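Local coordinates for carboxylic ester hydrolase (Aspergillus niger, PDB 7K4O), which probably hydrolyses the ester bonds of tannins as a serine esterase of the tannase family and holds gallic acid (3,4,5-trihydroxybenzoic acid) in its pocket, at residues W215-T220 with D381-G386; T220-S225 with D350-E355. One frame throughout, in Å; residues are numbered along the deposited sequence. Where two conformers were deposited one is given.

Contact 1: W215-T220 with D381-G386. With GDE (3,4,5-trihydroxybenzoic acid), chain J.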
loop_
_atom_site.group_PDB
_atom_site.type_symbol
_atom_site.label_atom_id
_atom_site.label_comp_id
_atom_site.label_asym_id
_atom_site.label_seq_id
_atom_site.Cartn_x
_atom_site.Cartn_y
_atom_site.Cartn_z
ATOM N N TRP A 215 11.603 -0.851 2.095
ATOM C CA TRP A 215 11.398 -0.879 3.548
ATOM C C TRP A 215 12.335 0.089 4.309
ATOM O O TRP A 215 11.812 0.901 5.091
ATOM C CB TRP A 215 11.564 -2.305 4.067
ATOM C CG TRP A 215 11.158 -2.408 5.505
ATOM C CD1 TRP A 215 11.931 -2.297 6.623
ATOM C CD2 TRP A 215 9.848 -2.766 5.965
ATOM N NE1 TRP A 215 11.159 -2.461 7.731
ATOM C CE2 TRP A 215 9.878 -2.766 7.381
ATOM C CE3 TRP A 215 8.625 -3.032 5.321
ATOM C CZ2 TRP A 215 8.735 -2.997 8.140
ATOM C CZ3 TRP A 215 7.509 -3.285 6.074
ATOM C CH2 TRP A 215 7.558 -3.268 7.465
ATOM N N SER A 216 13.647 -0.018 4.104
ATOM C CA SER A 216 14.588 0.738 4.966
ATOM C C SER A 216 14.388 2.240 4.735
ATOM O O SER A 216 14.712 3.014 5.661
ATOM C CB SER A 216 16.038 0.265 4.736
ATOM O OG SER A 216 16.502 0.603 3.439
ATOM N N PHE A 217 14.010 2.665 3.540
ATOM C CA PHE A 217 13.854 4.101 3.218
ATOM C C PHE A 217 12.477 4.531 3.684
ATOM O O PHE A 217 12.329 5.553 4.343
ATOM C CB PHE A 217 14.072 4.330 1.729
ATOM C CG PHE A 217 15.506 4.241 1.268
ATOM C CD1 PHE A 217 16.189 3.034 1.252
ATOM C CD2 PHE A 217 16.210 5.384 0.925
ATOM C CE1 PHE A 217 17.523 2.970 0.914
ATOM C CE2 PHE A 217 17.527 5.310 0.528
ATOM C CZ PHE A 217 18.182 4.113 0.528
ATOM N N GLN A 218 11.441 3.736 3.385
ATOM C CA GLN A 218 10.048 4.108 3.679
ATOM C C GLN A 218 9.861 4.209 5.190
ATOM O O GLN A 218 9.189 5.134 5.667
ATOM C CB GLN A 218 9.105 3.047 3.097
ATOM C CG GLN A 218 7.689 3.120 3.667
ATOM C CD GLN A 218 7.038 4.493 3.581
ATOM O OE1 GLN A 218 7.372 5.283 2.702
ATOM N NE2 GLN A 218 6.060 4.696 4.452
ATOM N N GLN A 219 10.342 3.236 6.000
ATOM C CA GLN A 219 10.042 3.276 7.434
ATOM C C GLN A 219 10.861 4.419 8.081
ATOM O O GLN A 219 10.323 5.180 8.909
ATOM C CB GLN A 219 10.349 1.965 8.149
ATOM C CG GLN A 219 9.685 0.715 7.543
ATOM C CD GLN A 219 8.214 0.885 7.280
ATOM O OE1 GLN A 219 7.529 1.655 7.961
ATOM N NE2 GLN A 219 7.691 0.057 6.356
ATOM N N THR A 220 12.111 4.550 7.688
ATOM C CA THR A 220 12.989 5.554 8.337
ATOM C C THR A 220 12.522 6.977 7.977
ATOM O O THR A 220 12.622 7.868 8.864
ATOM C CB THR A 220 14.432 5.348 7.944
ATOM O OG1 THR A 220 14.820 3.997 8.224
ATOM C CG2 THR A 220 15.354 6.291 8.683
ATOM N N ASP A 381 22.110 6.800 7.543
ATOM C CA ASP A 381 22.836 5.568 7.929
ATOM C C ASP A 381 21.826 4.422 8.140
ATOM O O ASP A 381 22.135 3.289 7.745
ATOM C CB ASP A 381 23.663 5.777 9.209
ATOM C CG ASP A 381 24.861 6.713 8.999
ATOM O OD1 ASP A 381 25.244 6.943 7.850
ATOM O OD2 ASP A 381 25.383 7.211 10.023
ATOM N N TRP A 382 20.689 4.713 8.747
ATOM C CA TRP A 382 19.607 3.699 8.936
ATOM C C TRP A 382 19.073 3.254 7.577
ATOM O O TRP A 382 18.862 2.016 7.384
ATOM C CB TRP A 382 18.529 4.264 9.835
ATOM C CG TRP A 382 18.835 4.182 11.301
ATOM C CD1 TRP A 382 19.534 3.228 11.978
ATOM C CD2 TRP A 382 18.370 5.113 12.289
ATOM N NE1 TRP A 382 19.520 3.516 13.314
ATOM C CE2 TRP A 382 18.796 4.640 13.537
ATOM C CE3 TRP A 382 17.535 6.228 12.243
ATOM C CZ2 TRP A 382 18.464 5.286 14.726
ATOM C CZ3 TRP A 382 17.177 6.856 13.420
ATOM C CH2 TRP A 382 17.651 6.386 14.641
ATOM N N MET A 383 18.901 4.158 6.637
ATOM C CA MET A 383 18.335 3.731 5.330
ATOM C C MET A 383 19.318 2.794 4.642
ATOM O O MET A 383 18.914 1.764 4.043
ATOM C CB MET A 383 17.987 4.932 4.453
ATOM C CG MET A 383 16.904 5.774 5.089
ATOM S SD MET A 383 16.422 7.126 4.018
ATOM C CE MET A 383 15.132 7.869 4.997
ATOM N N ILE A 384 20.607 3.160 4.651
ATOM C CA ILE A 384 21.652 2.383 3.938
ATOM C C ILE A 384 21.901 1.061 4.639
ATOM O O ILE A 384 22.017 0.034 3.937
ATOM C CB ILE A 384 22.943 3.215 3.794
ATOM C CG1 ILE A 384 22.650 4.411 2.879
ATOM C CG2 ILE A 384 24.069 2.339 3.256
ATOM C CD1 ILE A 384 23.846 5.367 2.652
ATOM N N SER A 385 22.037 1.044 5.956
ATOM C CA SER A 385 22.324 -0.224 6.669
ATOM C C SER A 385 21.129 -1.169 6.552
ATOM O O SER A 385 21.356 -2.388 6.394
ATOM C CB SER A 385 22.714 -0.058 8.114
ATOM O OG SER A 385 21.710 0.573 8.847
ATOM N N GLY A 386 19.925 -0.629 6.634
ATOM C CA GLY A 386 18.722 -1.476 6.525
ATOM C C GLY A 386 18.554 -2.054 5.133
ATOM O O GLY A 386 17.953 -3.124 4.996
HETATM O OAA GDE J . -0.088 -0.504 5.995
HETATM O OAB GDE J . -0.808 1.547 6.408
HETATM O OAC GDE J . 4.960 -0.113 6.906
HETATM O OAD GDE J . 3.459 4.345 6.069
HETATM O OAE GDE J . 5.451 2.638 6.584
HETATM C CAF GDE J . 2.554 0.294 6.569
HETATM C CAG GDE J . 1.784 2.571 6.142
HETATM C CAH GDE J . 0.127 0.720 6.248
HETATM C CAI GDE J . 3.875 0.759 6.658
HETATM C CAJ GDE J . 3.114 3.048 6.269
HETATM C CAK GDE J . 1.547 1.224 6.368
HETATM C CAL GDE J . 4.122 2.149 6.495
#
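M383 lies across the ring of F217 at about a right angle. M383 CB stands over the centre of one face, 3.8 Å from the F217 ring centroid and only 4° off the normal, which makes a CH-pi contact. The chain then runs extended beyond CG. This carries M383 SD obliquely past the rim, 3.6 Å from F217 CD2, in a Met-aromatic contact. M383 CG also packs on T220 CB, and the terminal CE reaches the same atom. T220 turns its methyl CG2 to the CB of W382, 3.9 Å away, and the two side chains cross at about a right angle. S216 OG sits in the crowded position between its backbone N and carbonyl carbon. S216 OG donates to M383 O at 2.7 Å, in the carbonyl plane and on a lone pair. The helices 215-221 and 376-390 pack nearly antiparallel here, with segment axes 8.0 Å apart at 152°. G386 allows the close approach, because a CB there would clash with S216 CB. Helix 215-221 follows strand 205-209 of the central sheet of this alpha/beta-hydrolase-clan fold. Its other side supplies Q218 and Q219 to the gallate pocket. T220 OG1 bonds back to S216 O, which fixes the rotation of the threonine. Q218 has its CB directed away from helix 376-390 and the end of Q219 leads away from it; both chains are bent at chi2 and reach the ligand. Q218 NE2 donates to GDE OAE at 3.0 Å in an almost straight bond (178°), and also to the carbonyl of S421. Q219 OE1 accepts from GDE OAE at 2.7 Å, while Q219 NE2 donates to GDE OAC at 2.8 Å. The same NE2 lies above one face of the W215 ring, toward the rim.

Contact 2: T220-S225 with D350-E355. With GDE (3,4,5-trihydroxybenzoic acid), chain J.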
loop_
_atom_site.group_PDB
_atom_site.type_symbol
_atom_site.label_atom_id
_atom_site.label_comp_id
_atom_site.label_asym_id
_atom_site.label_seq_id
_atom_site.Cartn_x
_atom_site.Cartn_y
_atom_site.Cartn_z
ATOM N N THR A 220 12.111 4.550 7.688
ATOM C CA THR A 220 12.989 5.554 8.337
ATOM C C THR A 220 12.522 6.977 7.977
ATOM O O THR A 220 12.622 7.868 8.864
ATOM C CB THR A 220 14.432 5.348 7.944
ATOM O OG1 THR A 220 14.820 3.997 8.224
ATOM C CG2 THR A 220 15.354 6.291 8.683
ATOM N N GLN A 221 12.018 7.216 6.781
ATOM C CA GLN A 221 11.597 8.581 6.365
ATOM C C GLN A 221 10.436 9.070 7.215
ATOM O O GLN A 221 10.240 10.319 7.261
ATOM C CB GLN A 221 11.364 8.707 4.866
ATOM C CG GLN A 221 10.184 7.929 4.331
ATOM C CD GLN A 221 8.849 8.619 4.522
ATOM O OE1 GLN A 221 8.756 9.846 4.322
ATOM N NE2 GLN A 221 7.836 7.851 4.966
ATOM N N HIS A 222 9.732 8.209 7.927
ATOM C CA HIS A 222 8.657 8.618 8.848
ATOM C C HIS A 222 9.235 9.498 9.989
ATOM O O HIS A 222 8.439 10.187 10.621
ATOM C CB HIS A 222 7.922 7.434 9.426
ATOM C CG HIS A 222 6.800 6.927 8.570
ATOM N ND1 HIS A 222 5.675 7.710 8.326
ATOM C CD2 HIS A 222 6.606 5.726 7.942
ATOM C CE1 HIS A 222 4.804 6.984 7.623
ATOM N NE2 HIS A 222 5.364 5.755 7.353
ATOM N N LEU A 223 10.548 9.441 10.215
ATOM C CA LEU A 223 11.215 10.252 11.284
ATOM C C LEU A 223 11.710 11.546 10.667
ATOM O O LEU A 223 12.162 12.383 11.435
ATOM C CB LEU A 223 12.374 9.463 11.910
ATOM C CG LEU A 223 11.997 8.246 12.726
ATOM C CD1 LEU A 223 13.248 7.542 13.298
ATOM C CD2 LEU A 223 11.053 8.567 13.850
ATOM N N TYR A 224 11.685 11.714 9.336
ATOM C CA TYR A 224 12.322 12.888 8.691
ATOM C C TYR A 224 11.692 14.212 9.200
ATOM O O TYR A 224 12.427 15.128 9.657
ATOM C CB TYR A 224 12.249 12.818 7.181
ATOM C CG TYR A 224 12.858 13.995 6.487
ATOM C CD1 TYR A 224 14.113 14.469 6.839
ATOM C CD2 TYR A 224 12.150 14.687 5.526
ATOM C CE1 TYR A 224 14.640 15.595 6.229
ATOM C CE2 TYR A 224 12.679 15.795 4.898
ATOM C CZ TYR A 224 13.909 16.290 5.286
ATOM O OH TYR A 224 14.439 17.394 4.632
ATOM N N SER A 225 10.380 14.361 9.137
ATOM C CA SER A 225 9.689 15.581 9.631
ATOM C C SER A 225 10.101 15.892 11.089
ATOM O O SER A 225 10.387 17.065 11.390
ATOM C CB SER A 225 8.218 15.437 9.525
ATOM O OG SER A 225 7.827 15.439 8.165
ATOM N N ASP A 350 7.140 10.152 15.543
ATOM C CA ASP A 350 6.262 9.363 14.657
ATOM C C ASP A 350 6.298 7.877 15.035
ATOM O O ASP A 350 7.379 7.288 15.089
ATOM C CB ASP A 350 6.679 9.568 13.221
ATOM C CG ASP A 350 5.698 8.885 12.300
ATOM O OD1 ASP A 350 4.702 9.510 11.968
ATOM O OD2 ASP A 350 5.909 7.695 12.022
ATOM N N GLN A 351 5.121 7.290 15.215
ATOM C CA GLN A 351 4.946 5.910 15.712
ATOM C C GLN A 351 5.551 4.913 14.690
ATOM O O GLN A 351 6.212 3.981 15.139
ATOM C CB GLN A 351 3.468 5.631 15.979
ATOM C CG GLN A 351 3.219 4.372 16.819
ATOM C CD GLN A 351 3.331 3.044 16.083
ATOM O OE1 GLN A 351 3.047 2.939 14.895
ATOM N NE2 GLN A 351 3.770 2.003 16.782
ATOM N N LEU A 352 5.253 5.037 13.405
ATOM C CA LEU A 352 5.716 4.015 12.432
ATOM C C LEU A 352 7.231 4.101 12.298
ATOM O O LEU A 352 7.901 3.068 12.234
ATOM C CB LEU A 352 5.038 4.218 11.077
ATOM C CG LEU A 352 3.659 3.568 10.952
ATOM C CD1 LEU A 352 3.003 4.024 9.676
ATOM C CD2 LEU A 352 3.736 2.041 10.964
ATOM N N GLY A 353 7.779 5.309 12.242
ATOM C CA GLY A 353 9.227 5.453 12.132
ATOM C C GLY A 353 9.926 4.936 13.376
ATOM O O GLY A 353 10.913 4.185 13.263
ATOM N N GLY A 354 9.431 5.306 14.550
ATOM C CA GLY A 354 9.996 4.844 15.821
ATOM C C GLY A 354 9.911 3.342 15.946
ATOM O O GLY A 354 10.872 2.693 16.446
ATOM N N GLU A 355 8.795 2.762 15.519
ATOM C CA GLU A 355 8.628 1.311 15.662
ATOM C C GLU A 355 9.695 0.595 14.813
ATOM O O GLU A 355 10.194 -0.476 15.257
ATOM C CB GLU A 355 7.230 0.852 15.258
ATOM C CG GLU A 355 7.087 -0.670 15.304
ATOM C CD GLU A 355 5.692 -1.204 15.470
ATOM O OE1 GLU A 355 4.729 -0.434 15.292
ATOM O OE2 GLU A 355 5.567 -2.393 15.810
HETATM O OAA GDE J . -0.088 -0.504 5.995
HETATM O OAB GDE J . -0.808 1.547 6.408
HETATM O OAC GDE J . 4.960 -0.113 6.906
HETATM O OAD GDE J . 3.459 4.345 6.069
HETATM O OAE GDE J . 5.451 2.638 6.584
HETATM C CAF GDE J . 2.554 0.294 6.569
HETATM C CAG GDE J . 1.784 2.571 6.142
HETATM C CAH GDE J . 0.127 0.720 6.248
HETATM C CAI GDE J . 3.875 0.759 6.658
HETATM C CAJ GDE J . 3.114 3.048 6.269
HETATM C CAK GDE J . 1.547 1.224 6.368
HETATM C CAL GDE J . 4.122 2.149 6.495
#
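H222 has CG anti to its carbonyl carbon (chi1 -86°), and chi2 of -65° turns the NE2 edge of the ring to the gallate. L352 CG is likewise anti to its carbonyl carbon. The two side chains run side by side and point the same way. L352 CB lies over one face of the imidazole, toward the rim, in a CH-pi contact 4.0 Å from the H222 ring centroid. Q221 NE2 sits above the centre of the opposite face. The ring is therefore held between two side chains. GDE OAD meets it at the edge and in plane, 2.7 Å from H222 NE2; either atom could be the donor. H222 NE2 also donates to GDE OAE at 3.2 Å. L352 CD1 packs on the ligand ring itself, 3.5 Å from GDE CAJ. D350 is the N-cap of helix 351-361. Its CG is anti to the backbone N, and D350 OD2 accepts from G353 N at 3.0 Å through its anti lone pair, in a nearly straight bond. The carboxylate lies almost parallel to the imidazole plane, 6° apart, with D350 OD2 3.3 Å from H222 CB. On the same residue, D350 CB rests on H222 O. The ND1 of H222 is hydrogen-bonded to D333, which fixes the ring rotation. Acidic groups so near would probably favour a protonated imidazole. H222 and L223 lie where the chain passes from helix 215-221 toward helix 224-232, close against the first turn of helix 351-361. G353 makes this possible, since a CB there would clash with L223 CG and crowd H222 CB. L223 CD2 packs on the backbone of G353 and G354, 3.7 Å from G354 N, with L379 and I357 also packed on the leucine.

The centres of contact 1 and contact 2 are 10 Å apart, on the same side of the chain's centre. They share T220 and helix 215-221. Along the chain that helix comes first, then the turn into helix 224-232, then helix 351-361, then helix 376-390. Contact 2 is thus closed within the span of contact 1. They also touch: M383 CE packs on Q221 N at 3.6 Å, and W382 CZ3 on L223 CD1. Both reach the same gallate, contact 1 through Q218 and Q219 and contact 2 through H222 and L352. Two later helices pack against helix 215-221 and the residues after it, and 351-361 adds L352 to the pocket, beside G97, E187, S421 and H465, which also bond the ligand.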